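Local coordinates for ABC-type branched-chain amino acid transport systems periplasmic component-like protein (PDB 4N03) that probably binds fatty acids such as palmitic acid as the substrate-binding component of an ABC transporter, at residues A[114-119]-A[133-138]. Sequence-based numbering, arbitrary orientation.
Sequences AVKQRI and TALLGS
Lys116 reaches from helix 109-122 across to the loop after strand 126-129 and lays its aliphatic chain against the short 3-10 turn 133-135 in that loop. The lysine was modelled in two conformers, so the approach of its chain holds for one of them and is not a fixed feature. In that conformer CG stands anti to the backbone N (chi1 -171°), and the next two torsions are extended as well, which carries the chain straight off the helix until it bends at the last one, chi4 -77°. The closest approach comes just before the amine: Lys116 CE lies 3.4 Å from Ala134 O, with Lys116 CD 3.7 Å from the same oxygen. These are contacts of methylene groups with a carbonyl, and no hydrogen bond or salt bridge joins the two segments.

On the inner side, the CD2 methyl of Leu135 comes within 4.3 Å of Lys116 CD, a loose touch. The same leucine packs on Val112 and Ser113 of the helix and on Pro128 of the strand, so it sits in the apolar layer between helix and sheet, as does buried Ile119, which rests on Val112 and Thr126; the Leu135 side chain is about 7 Å from the bound palmitic acid. The short 3-10 turn is closed by Leu136 N to Thr133 O at 3.0 Å.

In contrast to buried Ala134 and Leu135, the partly exposed lysine and exposed Gly137 form the solvent side, where the fit is looser: Lys116 CE is 4.2 Å from Leu136 O. Beyond it, Ser138 OG is hydrogen-bonded to Glu120 OE1, a polar tie between loop and helix that the lysine contact itself does not supply. A helix packed against the loop that follows the next, parallel edge strand belongs to the alpha/beta lobe of a periplasmic binding protein of the leucine-binding family.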
ATOM      1  N   ALA A 114      -4.345  12.908   8.423  1.00 12.29           N
ATOM      2  CA  ALA A 114      -4.801  13.593   9.622  1.00 13.53           C
ATOM      3  C   ALA A 114      -3.654  13.986  10.539  1.00 13.31           C
ATOM      4  O   ALA A 114      -3.808  14.880  11.369  1.00 16.09           O
ATOM      5  CB  ALA A 114      -5.808  12.767  10.368  1.00 14.18           C
ATOM      6  N   VAL A 115      -2.511  13.324  10.409  1.00 12.07           N
ATOM      7  CA  VAL A 115      -1.354  13.594  11.275  1.00 12.16           C
ATOM      8  C   VAL A 115      -0.158  14.116  10.502  1.00 11.54           C
ATOM      9  O   VAL A 115       0.903  14.281  11.044  1.00 12.24           O
ATOM     10  CB  VAL A 115      -0.949  12.363  12.119  1.00 13.69           C
ATOM     11  CG1 VAL A 115      -2.024  12.040  13.122  1.00 16.20           C
ATOM     12  CG2 VAL A 115      -0.632  11.180  11.267  1.00 13.49           C
ATOM     13  N   LYS A 116      -0.384  14.521   9.246  1.00 12.39           N
ATOM     14  CA  LYS A 116       0.701  14.985   8.387  0.60 14.22           C
ATOM     15  C   LYS A 116       1.422  16.197   9.000  1.00 12.17           C
ATOM     16  O   LYS A 116       2.635  16.292   9.001  1.00 12.50           O
ATOM     17  CB  LYS A 116       0.178  15.199   6.977  0.60 17.17           C
ATOM     18  CG  LYS A 116       1.225  15.475   5.965  0.60 18.15           C
ATOM     19  CD  LYS A 116       0.581  15.566   4.592  0.60 20.45           C
ATOM     20  CE  LYS A 116       1.628  15.880   3.552  0.60 20.15           C
ATOM     21  NZ  LYS A 116       1.980  17.322   3.627  0.60 16.27           N
ATOM     22  N   GLN A 117       0.647  17.166   9.505  1.00 12.60           N
ATOM     23  CA  GLN A 117       1.285  18.324  10.100  1.00 12.43           C
ATOM     24  C   GLN A 117       2.128  17.964  11.324  1.00 12.25           C
ATOM     25  O   GLN A 117       3.214  18.501  11.527  1.00 13.64           O
ATOM     26  CB  GLN A 117       0.239  19.378  10.503  1.00 14.74           C
ATOM     27  CG  GLN A 117      -0.313  20.202   9.410  1.00 16.29           C
ATOM     28  CD  GLN A 117      -1.224  21.308   9.915  1.00 16.67           C
ATOM     29  OE1 GLN A 117      -2.343  21.054  10.255  1.00 18.44           O
ATOM     30  NE2 GLN A 117      -0.719  22.532   9.969  1.00 19.60           N
ATOM     31  N   ARG A 118       1.609  17.071  12.151  1.00 12.70           N
ATOM     32  CA  ARG A 118       2.376  16.641  13.310  0.60 13.08           C
ATOM     33  C   ARG A 118       3.648  15.847  12.921  1.00 11.76           C
ATOM     34  O   ARG A 118       4.704  16.026  13.512  1.00 13.11           O
ATOM     35  CB  ARG A 118       1.517  15.757  14.195  0.60 14.68           C
ATOM     36  CG  ARG A 118       0.436  16.510  14.945  0.60 16.40           C
ATOM     37  CD  ARG A 118      -0.334  15.497  15.776  0.60 20.68           C
ATOM     38  NE  ARG A 118      -1.483  16.077  16.445  0.60 23.85           N
ATOM     39  CZ  ARG A 118      -2.681  16.231  15.899  0.60 24.75           C
ATOM     40  NH1 ARG A 118      -2.898  15.861  14.622  0.60 19.68           N
ATOM     41  NH2 ARG A 118      -3.676  16.753  16.636  0.60 20.32           N
ATOM     42  N   ILE A 119       3.520  15.017  11.901  1.00 12.12           N
ATOM     43  CA  ILE A 119       4.665  14.258  11.393  1.00 12.16           C
ATOM     44  C   ILE A 119       5.760  15.203  10.988  1.00 11.70           C
ATOM     45  O   ILE A 119       6.946  15.028  11.308  1.00 12.17           O
ATOM     46  CB  ILE A 119       4.227  13.340  10.237  1.00 11.74           C
ATOM     47  CG1 ILE A 119       3.538  12.096  10.783  1.00 11.59           C
ATOM     48  CG2 ILE A 119       5.404  12.939   9.362  1.00 11.34           C
ATOM     49  CD1 ILE A 119       2.819  11.304   9.710  1.00 12.02           C
ATOM     50  N   THR A 133      -1.467  10.693  -3.417  1.00  9.40           N
ATOM     51  CA  THR A 133      -0.585  11.813  -3.695  1.00  9.44           C
ATOM     52  C   THR A 133      -0.648  12.853  -2.583  1.00  8.79           C
ATOM     53  O   THR A 133       0.277  13.665  -2.466  1.00  9.08           O
ATOM     54  CB  THR A 133      -0.959  12.468  -5.023  1.00  9.47           C
ATOM     55  OG1 THR A 133      -2.353  12.798  -5.017  1.00  9.53           O
ATOM     56  CG2 THR A 133      -0.693  11.521  -6.156  1.00  8.90           C
ATOM     57  N   ALA A 134      -1.671  12.798  -1.731  1.00  8.73           N
ATOM     58  CA  ALA A 134      -1.743  13.716  -0.634  1.00  9.83           C
ATOM     59  C   ALA A 134      -0.619  13.543   0.366  1.00  8.94           C
ATOM     60  O   ALA A 134      -0.411  14.391   1.209  1.00 11.38           O
ATOM     61  CB  ALA A 134      -3.105  13.647   0.022  1.00 11.30           C
ATOM     62  N   LEU A 135       0.112  12.414   0.302  1.00  9.25           N
ATOM     63  CA  LEU A 135       1.242  12.134   1.177  1.00  9.59           C
ATOM     64  C   LEU A 135       2.595  12.410   0.550  1.00  9.96           C
ATOM     65  O   LEU A 135       3.598  12.284   1.240  1.00 10.85           O
ATOM     66  CB  LEU A 135       1.153  10.714   1.740  1.00  9.67           C
ATOM     67  CG  LEU A 135      -0.101  10.463   2.577  1.00 10.72           C
ATOM     68  CD1 LEU A 135      -0.205   9.015   2.966  1.00 11.66           C
ATOM     69  CD2 LEU A 135      -0.203  11.383   3.804  1.00 12.63           C
ATOM     70  N   LEU A 136       2.628  12.778  -0.739  1.00  9.65           N
ATOM     71  CA  LEU A 136       3.840  13.286  -1.339  1.00  9.77           C
ATOM     72  C   LEU A 136       4.136  14.674  -0.806  1.00  9.85           C
ATOM     73  O   LEU A 136       3.252  15.346  -0.241  1.00 11.24           O
ATOM     74  CB  LEU A 136       3.728  13.324  -2.868  1.00  9.76           C
ATOM     75  CG  LEU A 136       3.621  11.958  -3.557  1.00  9.93           C
ATOM     76  CD1 LEU A 136       3.471  12.217  -5.052  1.00 11.64           C
ATOM     77  CD2 LEU A 136       4.849  11.087  -3.286  1.00 10.64           C
ATOM     78  N   GLY A 137       5.369  15.104  -0.976  1.00 10.13           N
ATOM     79  CA  GLY A 137       5.768  16.461  -0.588  1.00 11.35           C
ATOM     80  C   GLY A 137       6.220  16.612   0.826  1.00 11.34           C
ATOM     81  O   GLY A 137       6.422  17.723   1.313  1.00 13.57           O
ATOM     82  N   SER A 138       6.428  15.506   1.528  1.00 12.26           N
ATOM     83  CA  SER A 138       6.969  15.579   2.897  1.00 15.61           C
ATOM     84  C   SER A 138       8.255  14.828   2.999  1.00 13.30           C
ATOM     85  O   SER A 138       8.284  13.607   2.738  1.00 13.96           O
ATOM     86  CB  SER A 138       6.042  14.953   3.904  1.00 18.44           C
ATOM     87  OG  SER A 138       6.794  14.888   5.145  1.00 21.63           O
TER